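Acyl-CoA dehydrogenase (Slackia heliotrinireducens, PDB 4RM7) belongs to the acyl-CoA dehydrogenase family, whose chains combine helical N- and C-terminal domains with a beta-sheet middle domain, and forms an assembly of four chains. Local coordinates at residues 320-323 and 324-328; 349-352 and 353-357; 358-361 and 362-366. All coordinates share one frame; numbering follows the deposited sequence.

In the fold
All three contacts are local turns in the helical C-terminal domain, and they come in series along the chain. Contact 1 lies on helix 316-341. Contact 2 opens the next helix, 351-362, and contact 3 closes it and enters the loop before helix 369-386. Contacts 2 and 3 adjoin in sequence, with centres about 14 Å apart. Contacts 1 and 3 have centres about 10 Å apart and touch: Lys323 NZ bonds to backbone oxygens of Tyr362 and Ala365, and Pro327 packs on Tyr362 and Gln363. Contacts 1 and 2 do not touch; their nearest atoms are about 7 Å apart. Contact 1 also meets the second subunit, while contacts 2 and 3 meet the third.

Contact 1. Residues 320-323 and 324-328; sequences ALMK and YYVPK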
ATOM      1  N   ALA A 320     -14.428  -0.983 -16.507  1.00 40.54           N
ATOM      2  CA  ALA A 320     -13.967   0.058 -15.600  1.00 34.66           C
ATOM      3  C   ALA A 320     -13.088  -0.516 -14.474  1.00 37.05           C
ATOM      4  O   ALA A 320     -12.077   0.082 -14.104  1.00 40.49           O
ATOM      5  CB  ALA A 320     -15.168   0.815 -15.024  1.00 30.09           C
ATOM      6  N   LEU A 321     -13.466  -1.666 -13.925  1.00 37.49           N
ATOM      7  CA  LEU A 321     -12.711  -2.244 -12.809  1.00 36.28           C
ATOM      8  C   LEU A 321     -11.356  -2.750 -13.305  1.00 35.62           C
ATOM      9  O   LEU A 321     -10.336  -2.509 -12.689  1.00 38.43           O
ATOM     10  CB  LEU A 321     -13.497  -3.375 -12.131  1.00 28.68           C
ATOM     11  CG  LEU A 321     -14.782  -2.962 -11.402  1.00 32.51           C
ATOM     12  CD1 LEU A 321     -15.453  -4.174 -10.775  1.00 28.61           C
ATOM     13  CD2 LEU A 321     -14.500  -1.893 -10.346  1.00 30.42           C
HETATM   14  N   MSE A 322     -11.372  -3.440 -14.438  1.00 35.64           N
HETATM   15  CA  MSE A 322     -10.173  -3.833 -15.156  1.00 39.27           C
HETATM   16  C   MSE A 322      -9.223  -2.651 -15.395  1.00 40.19           C
HETATM   17  O   MSE A 322      -8.058  -2.715 -15.053  1.00 38.49           O
HETATM   18  CB  MSE A 322     -10.570  -4.469 -16.496  1.00 35.20           C
HETATM   19  CG  MSE A 322      -9.409  -4.837 -17.376  1.00 35.45           C
HETATM   20 SE   MSE A 322      -9.955  -4.909 -19.230  0.66 38.49          SE
HETATM   21  CE  MSE A 322     -10.091  -2.973 -19.516  1.00 33.73           C
ATOM     22  N   LYS A 323      -9.718  -1.566 -15.970  1.00 45.39           N
ATOM     23  CA  LYS A 323      -8.840  -0.438 -16.281  1.00 43.06           C
ATOM     24  C   LYS A 323      -8.312   0.228 -15.017  1.00 41.48           C
ATOM     25  O   LYS A 323      -7.238   0.813 -15.020  1.00 45.56           O
ATOM     26  CB  LYS A 323      -9.568   0.593 -17.155  1.00 38.03           C
ATOM     27  CG  LYS A 323      -8.667   1.699 -17.686  1.00 40.14           C
ATOM     28  CD  LYS A 323      -7.431   1.102 -18.355  1.00 42.63           C
ATOM     29  CE  LYS A 323      -6.648   2.138 -19.157  1.00 41.29           C
ATOM     30  NZ  LYS A 323      -6.201   3.286 -18.331  1.00 39.23           N
ATOM     31  N   TYR A 324      -9.074   0.151 -13.935  1.00 39.70           N
ATOM     32  CA  TYR A 324      -8.654   0.771 -12.682  1.00 40.03           C
ATOM     33  C   TYR A 324      -7.474   0.017 -12.095  1.00 45.08           C
ATOM     34  O   TYR A 324      -6.555   0.602 -11.532  1.00 49.88           O
ATOM     35  CB  TYR A 324      -9.818   0.803 -11.671  1.00 39.43           C
ATOM     36  CG  TYR A 324      -9.489   1.462 -10.343  1.00 33.91           C
ATOM     37  CD1 TYR A 324      -9.498   2.839 -10.209  1.00 41.87           C
ATOM     38  CD2 TYR A 324      -9.184   0.701  -9.221  1.00 37.02           C
ATOM     39  CE1 TYR A 324      -9.206   3.449  -8.995  1.00 50.94           C
ATOM     40  CE2 TYR A 324      -8.890   1.303  -7.984  1.00 32.69           C
ATOM     41  CZ  TYR A 324      -8.902   2.672  -7.884  1.00 43.59           C
ATOM     42  OH  TYR A 324      -8.597   3.275  -6.678  1.00 47.85           O
ATOM     43  N   TYR A 325      -7.496  -1.298 -12.246  1.00 38.08           N
ATOM     44  CA  TYR A 325      -6.567  -2.120 -11.524  1.00 41.58           C
ATOM     45  C   TYR A 325      -5.270  -2.389 -12.292  1.00 38.21           C
ATOM     46  O   TYR A 325      -4.187  -2.339 -11.721  1.00 44.89           O
ATOM     47  CB  TYR A 325      -7.238  -3.455 -11.149  1.00 35.28           C
ATOM     48  CG  TYR A 325      -6.281  -4.421 -10.472  1.00 32.49           C
ATOM     49  CD1 TYR A 325      -5.996  -4.318  -9.102  1.00 34.29           C
ATOM     50  CD2 TYR A 325      -5.648  -5.413 -11.197  1.00 26.01           C
ATOM     51  CE1 TYR A 325      -5.105  -5.198  -8.477  1.00 34.41           C
ATOM     52  CE2 TYR A 325      -4.762  -6.316 -10.576  1.00 33.71           C
ATOM     53  CZ  TYR A 325      -4.493  -6.197  -9.220  1.00 39.17           C
ATOM     54  OH  TYR A 325      -3.628  -7.089  -8.618  1.00 43.41           O
ATOM     55  N   VAL A 326      -5.386  -2.668 -13.581  1.00 35.74           N
ATOM     56  CA  VAL A 326      -4.315  -3.355 -14.290  1.00 42.38           C
ATOM     57  C   VAL A 326      -3.074  -2.511 -14.596  1.00 40.69           C
ATOM     58  O   VAL A 326      -1.974  -2.972 -14.327  1.00 43.68           O
ATOM     59  CB  VAL A 326      -4.841  -3.996 -15.610  1.00 40.58           C
ATOM     60  CG1 VAL A 326      -3.675  -4.564 -16.458  1.00 28.99           C
ATOM     61  CG2 VAL A 326      -5.814  -5.117 -15.259  1.00 38.18           C
ATOM     62  N   PRO A 327      -3.233  -1.295 -15.154  1.00 43.45           N
ATOM     63  CA  PRO A 327      -1.999  -0.555 -15.446  1.00 36.77           C
ATOM     64  C   PRO A 327      -1.185  -0.257 -14.190  1.00 40.69           C
ATOM     65  O   PRO A 327       0.043  -0.378 -14.216  1.00 39.08           O
ATOM     66  CB  PRO A 327      -2.509   0.739 -16.092  1.00 36.53           C
ATOM     67  CG  PRO A 327      -3.832   0.366 -16.687  1.00 36.16           C
ATOM     68  CD  PRO A 327      -4.424  -0.594 -15.681  1.00 38.95           C
ATOM     69  N   LYS A 328      -1.842   0.088 -13.089  1.00 38.84           N
ATOM     70  CA  LYS A 328      -1.082   0.367 -11.876  1.00 35.76           C
ATOM     71  C   LYS A 328      -0.420  -0.926 -11.381  1.00 37.96           C
ATOM     72  O   LYS A 328       0.757  -0.928 -11.000  1.00 44.81           O
ATOM     73  CB  LYS A 328      -1.974   0.965 -10.802  1.00 35.85           C
ATOM     74  CG  LYS A 328      -1.223   1.419  -9.579  1.00 43.51           C
ATOM     75  CD  LYS A 328      -2.182   1.681  -8.469  1.00 49.36           C
ATOM     76  CE  LYS A 328      -1.579   2.604  -7.435  1.00 64.67           C
ATOM     77  NZ  LYS A 328      -2.524   2.815  -6.293  1.00 70.19           N
TER
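The side chains of Tyr324 and Tyr325 meet residues 320-323 through CB alone. Neither face nor edge of either ring packs on that segment. In both, CG lies anti to the backbone N (chi1 -179° and 176°), and this swings the rings off the preceding turn. Tyr324 CB rests 3.4 Å from Ala320 O, and Tyr325 CB lies 3.6 Å from Leu321 O. The backbone N atoms of the two tyrosines bond to these same oxygens. The Tyr324 ring heads for the second subunit, where its OH bonds to Glu290 of that subunit; the Tyr325 ring packs on Lys294, Met298 and Leu301 of helix 282-311.

The proline ring of Pro327 does touch. Its CD sits 3.2 Å from Lys323 O, and its CG is 4.0 Å from the side-chain CD of Lys323. The two side chains cross at about a right angle. One turn apart on the same helix, CG of Met322, modelled as selenomethionine, meets Val326 CG2 at 4.2 Å.

The backbone is a helix with a proline kink. Val326 N bonds to Met322 O at 3.1 Å, with an N-H...O angle of 156°. One residue on, the series stops. Pro327 has no N-H, so Lys323 O faces its CD instead, and Lys328 N makes no bond to the turn before either.

Lys323 bends at chi2 and chi4, bringing its amine beside the proline. Lys323 NZ then bonds to the backbone oxygens of Tyr362, Ala365 and Gly367. Three carbonyls around one buried amine would probably hold it charged, and they tie the kinked helix to the loop after helix 351-362.

Contact 2. Residues 349-352 and 353-357; sequences ENRV and SSIWQ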
ATOM      1  N   GLU A 349      19.535   0.079 -21.317  1.00 97.66           N
ATOM      2  CA  GLU A 349      19.698  -1.135 -22.106  1.00 95.89           C
ATOM      3  C   GLU A 349      18.687  -2.208 -21.694  1.00 89.78           C
ATOM      4  O   GLU A 349      18.072  -2.854 -22.545  1.00 90.68           O
ATOM      5  CB  GLU A 349      21.130  -1.656 -21.961  1.00 97.63           C
ATOM      6  CG  GLU A 349      22.191  -0.554 -22.102  1.00111.55           C
ATOM      7  CD  GLU A 349      23.612  -1.022 -21.778  1.00122.15           C
ATOM      8  OE1 GLU A 349      23.860  -2.250 -21.778  1.00124.01           O
ATOM      9  OE2 GLU A 349      24.479  -0.152 -21.523  1.00122.74           O
ATOM     10  N   ASN A 350      18.509  -2.378 -20.386  1.00 79.09           N
ATOM     11  CA  ASN A 350      17.583  -3.378 -19.854  1.00 72.72           C
ATOM     12  C   ASN A 350      16.112  -3.126 -20.184  1.00 62.86           C
ATOM     13  O   ASN A 350      15.588  -2.031 -19.964  1.00 67.40           O
ATOM     14  CB  ASN A 350      17.724  -3.469 -18.349  1.00 74.39           C
ATOM     15  CG  ASN A 350      17.533  -4.860 -17.861  1.00 80.31           C
ATOM     16  OD1 ASN A 350      16.405  -5.368 -17.838  1.00 80.95           O
ATOM     17  ND2 ASN A 350      18.640  -5.520 -17.498  1.00 75.76           N
ATOM     18  N   ARG A 351      15.438  -4.140 -20.707  1.00 50.66           N
ATOM     19  CA  ARG A 351      14.082  -3.917 -21.164  1.00 49.10           C
ATOM     20  C   ARG A 351      13.128  -3.722 -19.996  1.00 49.07           C
ATOM     21  O   ARG A 351      12.101  -3.082 -20.162  1.00 59.87           O
ATOM     22  CB  ARG A 351      13.607  -5.054 -22.070  1.00 49.63           C
ATOM     23  CG  ARG A 351      13.320  -6.364 -21.406  1.00 48.25           C
ATOM     24  CD  ARG A 351      12.865  -7.370 -22.462  1.00 46.48           C
ATOM     25  NE  ARG A 351      12.323  -8.577 -21.847  1.00 47.30           N
ATOM     26  CZ  ARG A 351      11.644  -9.511 -22.503  1.00 48.52           C
ATOM     27  NH1 ARG A 351      11.387  -9.377 -23.803  1.00 45.28           N
ATOM     28  NH2 ARG A 351      11.210 -10.577 -21.854  1.00 46.04           N
ATOM     29  N   VAL A 352      13.479  -4.216 -18.811  1.00 44.51           N
ATOM     30  CA  VAL A 352      12.602  -4.045 -17.649  1.00 43.74           C
ATOM     31  C   VAL A 352      12.354  -2.556 -17.322  1.00 43.71           C
ATOM     32  O   VAL A 352      11.245  -2.164 -16.968  1.00 46.89           O
ATOM     33  CB  VAL A 352      13.155  -4.790 -16.404  1.00 46.77           C
ATOM     34  CG1 VAL A 352      12.361  -4.434 -15.208  1.00 54.78           C
ATOM     35  CG2 VAL A 352      13.001  -6.278 -16.584  1.00 48.62           C
ATOM     36  N   SER A 353      13.366  -1.720 -17.482  1.00 44.78           N
ATOM     37  CA  SER A 353      13.202  -0.285 -17.264  1.00 44.40           C
ATOM     38  C   SER A 353      12.338   0.401 -18.344  1.00 48.26           C
ATOM     39  O   SER A 353      11.670   1.388 -18.054  1.00 57.57           O
ATOM     40  CB  SER A 353      14.577   0.396 -17.174  1.00 51.17           C
ATOM     41  OG  SER A 353      15.364   0.155 -18.332  1.00 59.58           O
ATOM     42  N   SER A 354      12.351  -0.104 -19.578  1.00 44.03           N
ATOM     43  CA  SER A 354      11.422   0.387 -20.598  1.00 37.34           C
ATOM     44  C   SER A 354      10.018  -0.065 -20.265  1.00 40.20           C
ATOM     45  O   SER A 354       9.064   0.703 -20.375  1.00 40.46           O
ATOM     46  CB  SER A 354      11.771  -0.119 -21.989  1.00 39.16           C
ATOM     47  OG  SER A 354      13.162  -0.136 -22.178  1.00 54.23           O
ATOM     48  N   ILE A 355       9.888  -1.328 -19.871  1.00 44.18           N
ATOM     49  CA  ILE A 355       8.592  -1.873 -19.530  1.00 36.77           C
ATOM     50  C   ILE A 355       7.948  -1.049 -18.420  1.00 43.02           C
ATOM     51  O   ILE A 355       6.778  -0.699 -18.480  1.00 51.39           O
ATOM     52  CB  ILE A 355       8.724  -3.322 -19.100  1.00 39.48           C
ATOM     53  CG1 ILE A 355       9.074  -4.182 -20.318  1.00 35.46           C
ATOM     54  CG2 ILE A 355       7.436  -3.804 -18.367  1.00 32.71           C
ATOM     55  CD1 ILE A 355       9.449  -5.624 -19.949  1.00 40.31           C
ATOM     56  N   TRP A 356       8.737  -0.726 -17.412  1.00 43.71           N
ATOM     57  CA  TRP A 356       8.268   0.048 -16.278  1.00 40.85           C
ATOM     58  C   TRP A 356       7.734   1.394 -16.741  1.00 39.02           C
ATOM     59  O   TRP A 356       6.679   1.842 -16.320  1.00 43.41           O
ATOM     60  CB  TRP A 356       9.417   0.220 -15.285  1.00 35.08           C
ATOM     61  CG  TRP A 356       9.151   1.090 -14.144  1.00 34.21           C
ATOM     62  CD1 TRP A 356       8.257   0.863 -13.123  1.00 35.22           C
ATOM     63  CD2 TRP A 356       9.828   2.317 -13.824  1.00 34.08           C
ATOM     64  NE1 TRP A 356       8.329   1.892 -12.204  1.00 37.41           N
ATOM     65  CE2 TRP A 356       9.286   2.791 -12.604  1.00 36.96           C
ATOM     66  CE3 TRP A 356      10.830   3.064 -14.452  1.00 35.47           C
ATOM     67  CZ2 TRP A 356       9.718   3.976 -12.003  1.00 36.89           C
ATOM     68  CZ3 TRP A 356      11.249   4.253 -13.863  1.00 39.35           C
ATOM     69  CH2 TRP A 356      10.689   4.698 -12.653  1.00 42.14           C
ATOM     70  N   GLN A 357       8.482   2.035 -17.618  1.00 40.21           N
ATOM     71  CA  GLN A 357       8.055   3.297 -18.198  1.00 45.15           C
ATOM     72  C   GLN A 357       6.802   3.156 -19.057  1.00 44.59           C
ATOM     73  O   GLN A 357       5.903   3.975 -18.954  1.00 52.13           O
ATOM     74  CB  GLN A 357       9.193   3.892 -19.014  1.00 40.86           C
ATOM     75  CG  GLN A 357      10.368   4.330 -18.153  1.00 44.63           C
ATOM     76  CD  GLN A 357      11.567   4.770 -18.975  1.00 61.29           C
ATOM     77  OE1 GLN A 357      11.790   4.312 -20.099  1.00 70.68           O
ATOM     78  NE2 GLN A 357      12.345   5.655 -18.413  1.00 69.39           N
TER
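Asn350 and Ser353 meet at the N-terminus of helix 351-362, where Asn350 is the N-cap. The backbone oxygen of Asn350 lies 2.7 Å from Ser353 OG and also takes a weak bond from Ser353 N. The hydroxyl sits between its own backbone N and carbonyl carbon (chi1 57°), which turns it back toward the start of the helix. Ser353 OG also bonds to Ile347 O, just before the helix.

The capping bond itself runs from Val352 N to Asn350 OD1 at 3.3 Å. It is nearly straight, at 160°, and uses a lone pair in the plane of the amide. The cap thus serves a first-turn N-H that has no earlier helix carbonyl to bond.

Regular helix bonds follow. Ile355 N reaches Arg351 O at 2.8 Å, and Trp356 N reaches Val352 O at 2.9 Å. Ile355 CG1 also lies against Arg351 O, while its CD1 touches the side-chain CG of Arg351 at 4.2 Å.

Further out, Val352 packs on Met338 and Leu341 of helix 316-341, and Ile355 on Glu256 and Ala260 of helix 234-270. The Trp356 ring stacks on Trp356 of the third subunit. The Arg351 chain is extended beyond CB, and its NE forms a salt bridge with Asp263 OD2 on that same helix 234-270.

Contact 3. Residues 358-361 and 362-366; sequences DCRG and YQFAD
Arg360 wraps over Gln363 and ends beside Phe364. Its CB leaves the helix away from residues 362-366, and the bend at CB-CG (chi2 71°) brings the rest of the chain back. CD is the first atom to arrive, 3.6 Å from Gln363 OE1. NE and CZ pass the same oxygen at slightly longer range. NH1 meets both neighbours: it lies 3.5 Å from Gln363 CB and 3.4 Å from Phe364 CE2. NH2 is at the far end, 4.0 Å from Phe364 CZ, and it bonds to Gln339 OE1 and Ser335 O of the third subunit.

The guanidinium and the Gln363 amide are stacked, with planes 19° apart. Gln363 NE2 sits over one guanidinium face, offset toward the rim. The Phe364 ring is nearly parallel to the guanidinium too, at 13°, but the approach is oblique. Gln363 NE2 bonds to Asp369 OD2, which helps fix the amide against the guanidinium face.

This is where helix 351-362 runs out into a loop of the helical C-terminal domain. The last turns mix i+4 and i+3 bonds. Tyr362 N still reaches Asp358 O at 3.2 Å. Gln363 N then bonds to Arg360 O, coming from well above the carbonyl plane. Gly361 O takes two donors: Phe364 N at 2.9 Å, also from above the plane, and Ala365 N within the plane.

Tyr362 folds back along the helix. Asp358 O lies over one face of its ring, 3.7 Å above the plane and offset toward the rim. Cys359 SG lies loosely against Tyr362 CD2. Beyond the ring, Tyr362 OH bonds to Glu256 OE1 on helix 234-270.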
ATOM      1  N   ASP A 358       6.755   2.133 -19.907  1.00 41.37           N
ATOM      2  CA  ASP A 358       5.558   1.836 -20.695  1.00 39.45           C
ATOM      3  C   ASP A 358       4.347   1.697 -19.787  1.00 36.46           C
ATOM      4  O   ASP A 358       3.298   2.335 -19.997  1.00 33.67           O
ATOM      5  CB  ASP A 358       5.710   0.543 -21.510  1.00 43.43           C
ATOM      6  CG  ASP A 358       6.736   0.655 -22.621  1.00 53.66           C
ATOM      7  OD1 ASP A 358       7.067   1.785 -23.049  1.00 58.18           O
ATOM      8  OD2 ASP A 358       7.212  -0.402 -23.078  1.00 67.17           O
ATOM      9  N   CYS A 359       4.474   0.850 -18.774  1.00 35.92           N
ATOM     10  CA  CYS A 359       3.307   0.551 -17.946  1.00 33.13           C
ATOM     11  C   CYS A 359       2.804   1.788 -17.201  1.00 38.96           C
ATOM     12  O   CYS A 359       1.604   1.981 -17.060  1.00 45.35           O
ATOM     13  CB  CYS A 359       3.627  -0.575 -16.992  1.00 31.67           C
ATOM     14  SG  CYS A 359       3.799  -2.175 -17.859  1.00 44.21           S
ATOM     15  N   ARG A 360       3.718   2.656 -16.777  1.00 42.68           N
ATOM     16  CA  ARG A 360       3.324   3.904 -16.133  1.00 42.75           C
ATOM     17  C   ARG A 360       2.449   4.721 -17.058  1.00 42.14           C
ATOM     18  O   ARG A 360       1.531   5.384 -16.604  1.00 44.67           O
ATOM     19  CB  ARG A 360       4.546   4.730 -15.726  1.00 39.81           C
ATOM     20  CG  ARG A 360       4.199   6.011 -14.972  1.00 37.65           C
ATOM     21  CD  ARG A 360       3.680   5.683 -13.580  1.00 36.37           C
ATOM     22  NE  ARG A 360       3.102   6.828 -12.854  1.00 44.92           N
ATOM     23  CZ  ARG A 360       1.960   7.434 -13.179  1.00 46.39           C
ATOM     24  NH1 ARG A 360       1.272   7.041 -14.248  1.00 50.99           N
ATOM     25  NH2 ARG A 360       1.519   8.455 -12.450  1.00 39.79           N
ATOM     26  N   GLY A 361       2.740   4.662 -18.353  1.00 39.87           N
ATOM     27  CA  GLY A 361       1.977   5.376 -19.367  1.00 38.69           C
ATOM     28  C   GLY A 361       0.560   4.839 -19.553  1.00 44.52           C
ATOM     29  O   GLY A 361      -0.381   5.578 -19.821  1.00 43.51           O
ATOM     30  N   TYR A 362       0.397   3.542 -19.389  1.00 43.48           N
ATOM     31  CA  TYR A 362      -0.924   2.953 -19.429  1.00 42.45           C
ATOM     32  C   TYR A 362      -1.881   3.525 -18.364  1.00 43.26           C
ATOM     33  O   TYR A 362      -3.091   3.458 -18.511  1.00 49.68           O
ATOM     34  CB  TYR A 362      -0.790   1.441 -19.290  1.00 40.22           C
ATOM     35  CG  TYR A 362      -0.133   0.793 -20.492  1.00 46.71           C
ATOM     36  CD1 TYR A 362      -0.311   1.312 -21.774  1.00 46.46           C
ATOM     37  CD2 TYR A 362       0.673  -0.326 -20.348  1.00 45.66           C
ATOM     38  CE1 TYR A 362       0.282   0.719 -22.873  1.00 49.28           C
ATOM     39  CE2 TYR A 362       1.265  -0.928 -21.443  1.00 43.77           C
ATOM     40  CZ  TYR A 362       1.065  -0.408 -22.700  1.00 49.87           C
ATOM     41  OH  TYR A 362       1.658  -1.011 -23.781  1.00 48.26           O
ATOM     42  N   GLN A 363      -1.348   4.116 -17.306  1.00 40.98           N
ATOM     43  CA  GLN A 363      -2.203   4.731 -16.299  1.00 33.29           C
ATOM     44  C   GLN A 363      -2.862   6.015 -16.795  1.00 43.17           C
ATOM     45  O   GLN A 363      -3.783   6.499 -16.147  1.00 48.76           O
ATOM     46  CB  GLN A 363      -1.418   5.008 -15.032  1.00 31.11           C
ATOM     47  CG  GLN A 363      -1.014   3.746 -14.285  1.00 35.15           C
ATOM     48  CD  GLN A 363      -0.357   4.060 -12.946  1.00 49.82           C
ATOM     49  OE1 GLN A 363       0.789   3.691 -12.704  1.00 53.46           O
ATOM     50  NE2 GLN A 363      -1.085   4.746 -12.074  1.00 64.38           N
ATOM     51  N   PHE A 364      -2.389   6.556 -17.927  1.00 44.14           N
ATOM     52  CA  PHE A 364      -3.011   7.726 -18.591  1.00 49.11           C
ATOM     53  C   PHE A 364      -3.821   7.385 -19.831  1.00 44.01           C
ATOM     54  O   PHE A 364      -4.739   8.112 -20.203  1.00 52.10           O
ATOM     55  CB  PHE A 364      -1.971   8.752 -19.031  1.00 38.75           C
ATOM     56  CG  PHE A 364      -1.165   9.292 -17.920  1.00 49.82           C
ATOM     57  CD1 PHE A 364      -1.708  10.204 -17.044  1.00 56.87           C
ATOM     58  CD2 PHE A 364       0.143   8.895 -17.746  1.00 46.61           C
ATOM     59  CE1 PHE A 364      -0.955  10.713 -16.017  1.00 59.90           C
ATOM     60  CE2 PHE A 364       0.893   9.401 -16.720  1.00 45.39           C
ATOM     61  CZ  PHE A 364       0.348  10.306 -15.856  1.00 48.47           C
ATOM     62  N   ALA A 365      -3.451   6.301 -20.490  1.00 41.57           N
ATOM     63  CA  ALA A 365      -4.059   5.955 -21.765  1.00 42.59           C
ATOM     64  C   ALA A 365      -5.479   5.477 -21.559  1.00 46.61           C
ATOM     65  O   ALA A 365      -5.751   4.720 -20.629  1.00 53.22           O
ATOM     66  CB  ALA A 365      -3.246   4.875 -22.473  1.00 39.77           C
ATOM     67  N   ASP A 366      -6.368   5.914 -22.442  1.00 50.56           N
ATOM     68  CA  ASP A 366      -7.722   5.408 -22.488  1.00 54.72           C
ATOM     69  C   ASP A 366      -8.409   5.629 -21.169  1.00 54.38           C
ATOM     70  O   ASP A 366      -9.100   4.743 -20.670  1.00 59.55           O
ATOM     71  CB  ASP A 366      -7.735   3.918 -22.837  1.00 62.35           C
ATOM     72  CG  ASP A 366      -6.989   3.616 -24.112  1.00 69.75           C
ATOM     73  OD1 ASP A 366      -7.565   3.795 -25.216  1.00 73.99           O
ATOM     74  OD2 ASP A 366      -5.821   3.197 -24.002  1.00 76.06           O
TER